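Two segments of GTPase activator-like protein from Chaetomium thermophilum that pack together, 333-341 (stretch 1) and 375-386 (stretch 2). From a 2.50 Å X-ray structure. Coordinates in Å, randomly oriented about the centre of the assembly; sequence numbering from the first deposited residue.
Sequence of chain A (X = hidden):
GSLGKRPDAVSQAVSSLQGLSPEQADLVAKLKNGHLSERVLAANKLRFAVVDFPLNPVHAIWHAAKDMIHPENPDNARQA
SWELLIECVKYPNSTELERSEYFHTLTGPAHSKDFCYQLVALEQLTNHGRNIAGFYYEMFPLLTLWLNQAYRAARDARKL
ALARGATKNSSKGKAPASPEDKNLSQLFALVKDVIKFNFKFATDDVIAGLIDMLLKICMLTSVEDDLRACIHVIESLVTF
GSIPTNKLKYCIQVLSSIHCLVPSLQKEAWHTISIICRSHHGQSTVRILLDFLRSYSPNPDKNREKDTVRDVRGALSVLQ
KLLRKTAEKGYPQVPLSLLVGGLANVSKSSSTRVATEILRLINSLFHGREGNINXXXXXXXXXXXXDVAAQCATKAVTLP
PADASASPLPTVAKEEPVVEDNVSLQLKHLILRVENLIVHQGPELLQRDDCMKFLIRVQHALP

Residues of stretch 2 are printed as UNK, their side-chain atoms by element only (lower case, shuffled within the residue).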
# COMPACT_ATOMS: atom_id res chain seq x y z
N GLN A 333 2.30 19.17 13.67
CA GLN A 333 1.28 20.20 13.62
C GLN A 333 1.23 20.83 12.23
O GLN A 333 2.17 20.74 11.46
CB GLN A 333 1.52 21.25 14.71
CG GLN A 333 0.76 20.97 16.01
CD GLN A 333 0.93 19.55 16.52
OE1 GLN A 333 2.04 19.13 16.84
NE2 GLN A 333 -0.17 18.80 16.59
N VAL A 334 0.10 21.44 11.91
CA VAL A 334 -0.09 22.07 10.62
C VAL A 334 -0.17 23.60 10.79
O VAL A 334 -0.81 24.07 11.73
CB VAL A 334 -1.38 21.57 9.96
CG1 VAL A 334 -1.62 22.28 8.64
CG2 VAL A 334 -1.32 20.07 9.74
N PRO A 335 0.46 24.36 9.89
CA PRO A 335 0.34 25.83 9.97
C PRO A 335 -1.03 26.32 9.57
O PRO A 335 -1.54 25.97 8.51
CB PRO A 335 1.39 26.35 8.98
CG PRO A 335 2.01 25.16 8.31
CD PRO A 335 1.30 23.92 8.76
N LEU A 336 -1.63 27.15 10.41
CA LEU A 336 -2.96 27.62 10.10
C LEU A 336 -2.94 28.48 8.84
O LEU A 336 -3.74 28.28 7.94
CB LEU A 336 -3.54 28.41 11.25
CG LEU A 336 -4.99 28.83 11.02
CD1 LEU A 336 -5.86 27.58 10.85
CD2 LEU A 336 -5.48 29.71 12.16
N SER A 337 -2.00 29.42 8.80
CA SER A 337 -1.86 30.32 7.65
C SER A 337 -1.80 29.52 6.35
O SER A 337 -2.69 29.67 5.50
CB SER A 337 -0.59 31.16 7.82
OG SER A 337 0.45 30.36 8.34
N LEU A 338 -0.79 28.66 6.23
CA LEU A 338 -0.65 27.73 5.09
C LEU A 338 -1.94 26.97 4.80
O LEU A 338 -2.45 26.99 3.68
CB LEU A 338 0.45 26.68 5.37
CG LEU A 338 1.93 26.93 5.10
CD1 LEU A 338 2.09 27.36 3.65
CD2 LEU A 338 2.57 27.95 6.04
N LEU A 339 -2.47 26.30 5.82
CA LEU A 339 -3.67 25.49 5.64
C LEU A 339 -4.71 26.31 4.93
O LEU A 339 -5.23 25.91 3.91
CB LEU A 339 -4.22 24.99 6.97
CG LEU A 339 -5.40 24.03 6.86
CD1 LEU A 339 -5.06 22.82 5.99
CD2 LEU A 339 -5.84 23.57 8.24
N VAL A 340 -4.98 27.49 5.48
CA VAL A 340 -6.01 28.38 4.95
C VAL A 340 -5.61 28.88 3.57
O VAL A 340 -6.47 28.98 2.69
CB VAL A 340 -6.26 29.55 5.92
CG1 VAL A 340 -7.31 30.51 5.38
CG2 VAL A 340 -6.72 29.01 7.27
N GLY A 341 -4.32 29.16 3.38
CA GLY A 341 -3.80 29.51 2.07
C GLY A 341 -4.13 28.43 1.06
O GLY A 341 -4.62 28.71 -0.04
N UNK A 375 -6.66 23.47 18.73
CA UNK A 375 -5.59 24.38 19.17
C UNK A 375 -5.04 25.25 18.05
O UNK A 375 -4.75 26.42 18.28
c UNK A 375 -6.46 22.10 19.23
c UNK A 375 -5.01 22.05 19.58
c UNK A 375 -4.48 23.44 19.67
N UNK A 376 -4.89 24.68 16.86
CA UNK A 376 -4.35 25.40 15.70
C UNK A 376 -4.97 26.80 15.51
O UNK A 376 -4.28 27.72 15.05
c UNK A 376 -4.51 24.58 14.40
c UNK A 376 -3.83 25.27 13.22
c UNK A 376 -3.86 24.47 11.93
c UNK A 376 -5.98 24.36 14.05
N UNK A 377 -6.24 26.97 15.86
CA UNK A 377 -6.86 28.24 15.62
C UNK A 377 -7.22 29.06 16.88
O UNK A 377 -7.99 30.02 16.79
c UNK A 377 -10.18 27.75 15.92
c UNK A 377 -9.24 27.15 14.91
c UNK A 377 -9.99 26.99 13.61
c UNK A 377 -8.04 28.07 14.65
N UNK A 378 -6.63 28.75 18.04
CA UNK A 378 -7.02 29.48 19.25
C UNK A 378 -6.44 30.89 19.32
O UNK A 378 -7.15 31.82 19.71
c UNK A 378 -6.72 28.73 20.57
c UNK A 378 -5.23 28.60 20.81
c UNK A 378 -7.42 27.39 20.58
N UNK A 379 -5.17 31.08 18.95
CA UNK A 379 -4.53 32.40 19.09
C UNK A 379 -4.65 33.26 17.82
O UNK A 379 -3.85 34.17 17.62
o UNK A 379 -3.77 33.25 22.02
c UNK A 379 -2.89 32.36 21.98
o UNK A 379 -2.14 32.11 22.95
c UNK A 379 -3.04 32.25 19.44
c UNK A 379 -2.72 31.52 20.73
N UNK A 380 -5.65 32.99 16.98
CA UNK A 380 -5.57 33.35 15.56
C UNK A 380 -6.78 34.09 15.02
O UNK A 380 -7.89 33.92 15.50
o UNK A 380 -2.81 32.24 13.74
c UNK A 380 -2.92 31.52 14.76
o UNK A 380 -1.94 31.05 15.37
c UNK A 380 -4.30 31.15 15.25
c UNK A 380 -5.40 32.07 14.75
N UNK A 381 -6.55 34.91 14.00
CA UNK A 381 -7.62 35.60 13.27
C UNK A 381 -8.48 34.60 12.50
O UNK A 381 -7.94 33.76 11.79
n UNK A 381 -6.71 38.76 13.52
c UNK A 381 -7.03 36.59 12.27
c UNK A 381 -4.83 37.76 12.99
n UNK A 381 -4.58 38.93 13.67
c UNK A 381 -6.18 37.65 12.90
c UNK A 381 -5.72 39.51 13.98
N UNK A 382 -9.80 34.71 12.62
CA UNK A 382 -10.70 33.72 12.02
C UNK A 382 -11.39 34.19 10.73
O UNK A 382 -12.07 33.40 10.08
c UNK A 382 -9.92 31.96 14.29
c UNK A 382 -11.20 32.42 14.17
c UNK A 382 -12.65 30.63 17.68
c UNK A 382 -11.92 31.89 15.30
n UNK A 382 -9.80 31.21 15.44
c UNK A 382 -13.60 31.36 16.93
c UNK A 382 -11.01 31.16 16.08
c UNK A 382 -11.37 30.52 17.26
c UNK A 382 -13.25 31.99 15.74
c UNK A 382 -11.76 33.25 13.04
N UNK A 383 -11.21 35.47 10.37
CA UNK A 383 -11.76 35.99 9.11
C UNK A 383 -11.26 35.18 7.93
O UNK A 383 -12.07 34.70 7.13
c UNK A 383 -12.04 39.53 7.51
o UNK A 383 -11.03 40.27 7.54
o UNK A 383 -13.20 39.98 7.47
c UNK A 383 -11.83 38.01 7.53
c UNK A 383 -11.41 37.48 8.90
N UNK A 384 -9.93 35.00 7.82
CA UNK A 384 -9.47 34.27 6.65
C UNK A 384 -10.25 32.97 6.47
O UNK A 384 -10.80 32.74 5.39
c UNK A 384 -8.84 35.24 8.79
c UNK A 384 -7.99 34.01 6.94
c UNK A 384 -7.61 35.03 7.98
N UNK A 385 -10.35 32.17 7.54
CA UNK A 385 -11.05 30.87 7.49
C UNK A 385 -12.52 31.05 7.24
O UNK A 385 -13.11 30.31 6.47
c UNK A 385 -10.87 30.04 8.77
c UNK A 385 -9.07 28.92 10.19
c UNK A 385 -11.71 28.76 8.72
c UNK A 385 -9.42 29.60 8.89
N UNK A 386 -13.11 32.04 7.90
CA UNK A 386 -14.53 32.31 7.70
C UNK A 386 -14.83 32.72 6.26
O UNK A 386 -15.94 32.49 5.77
c UNK A 386 -16.07 31.72 10.24
c UNK A 386 -16.36 31.27 11.51
c UNK A 386 -15.19 33.14 12.45
c UNK A 386 -15.02 33.39 8.67
c UNK A 386 -15.32 32.89 10.05
c UNK A 386 -14.90 33.59 11.17
c UNK A 386 -15.92 31.98 12.62

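Position 375 has three side-chain carbons that close a ring onto the backbone nitrogen, and none comes near stretch 1. It is Pro375, whose restricted backbone fits the short 3-10 segment that begins here.

At position 376 four carbons fork at the first, one arm being two carbons long. The tip of that arm lies 3.1 Å from Val334 O and 4.3 Å from Leu339 CD2. This is Ile376. With both chi angles t, its side chain is extended, so CD1 runs alongside Leu336 to the Val334 carbonyl; Leu336 CB lies 3.7 Å from Ile376 CG1.

Position 377 also has four carbons, but they fork at the second; its CB is 3.9 Å from Leu336 CD2. It is Leu377, buried and aliphatic, as suits the margin of an apolar patch.

Position 378 carries one carbon bearing two more, and its CA-to-CB bond points away from stretch 1: Val378, a small side chain, exposed and taking no part in the contact. Its backbone N donates to Pro375 O at 3.0 Å.

Three carbons, the third carrying two oxygens, occur at 379, with the end leading away from stretch 1. This is Glu379, an exposed acid free of the contact. The same atoms recur at 380, but here CA-to-CB points toward stretch 1 and CB sits 3.5 Å from Leu336 CD2. In Glu380, therefore, aliphatic carbon meets the leucine.

Position 381 has one carbon and a five-membered ring of three carbons and two nitrogens, and its side chain makes no contact with stretch 1: His381, a polar residue suited to its exposed position.

At 382 one carbon leads to fused five- and six-membered rings of eight carbons and one nitrogen, without contact to stretch 1: Trp382. This buried indole satisfies its nitrogen within stretch 2, NE1 donating to Leu377 O at 2.6 Å.

At 383, three carbons ending in two oxygens lie out of reach; Glu383 suits an exposed first turn of helix. Position 384 again has three carbons closed onto N, and its CB lies 3.9 Å from Val340 CG1: Pro384, a residue readily accommodated early in a helix.

Position 385 repeats the four-carbon fork, its longer arm approaching Val340 and Leu336. It is Ile385. Though CA-to-CB points sideways, that arm brings CG1 3.2 Å from Val340 CG2 and CD1 3.5 Å from Leu336 CD1.

Finally, 386 has one carbon and a six-carbon ring, out of reach of stretch 1: Phe386, its aromatic hydrocarbon suiting a buried position.

The contact works by apolar packing, without hydrogen bonds between the stretches. Leu336 and Val340, one helical turn apart, face stretch 2; Leu336 meets both isoleucines, while Val340 packs against Pro384 and Ile385.

Stretch 2, residues 375-386: PILVEEHWEPIF
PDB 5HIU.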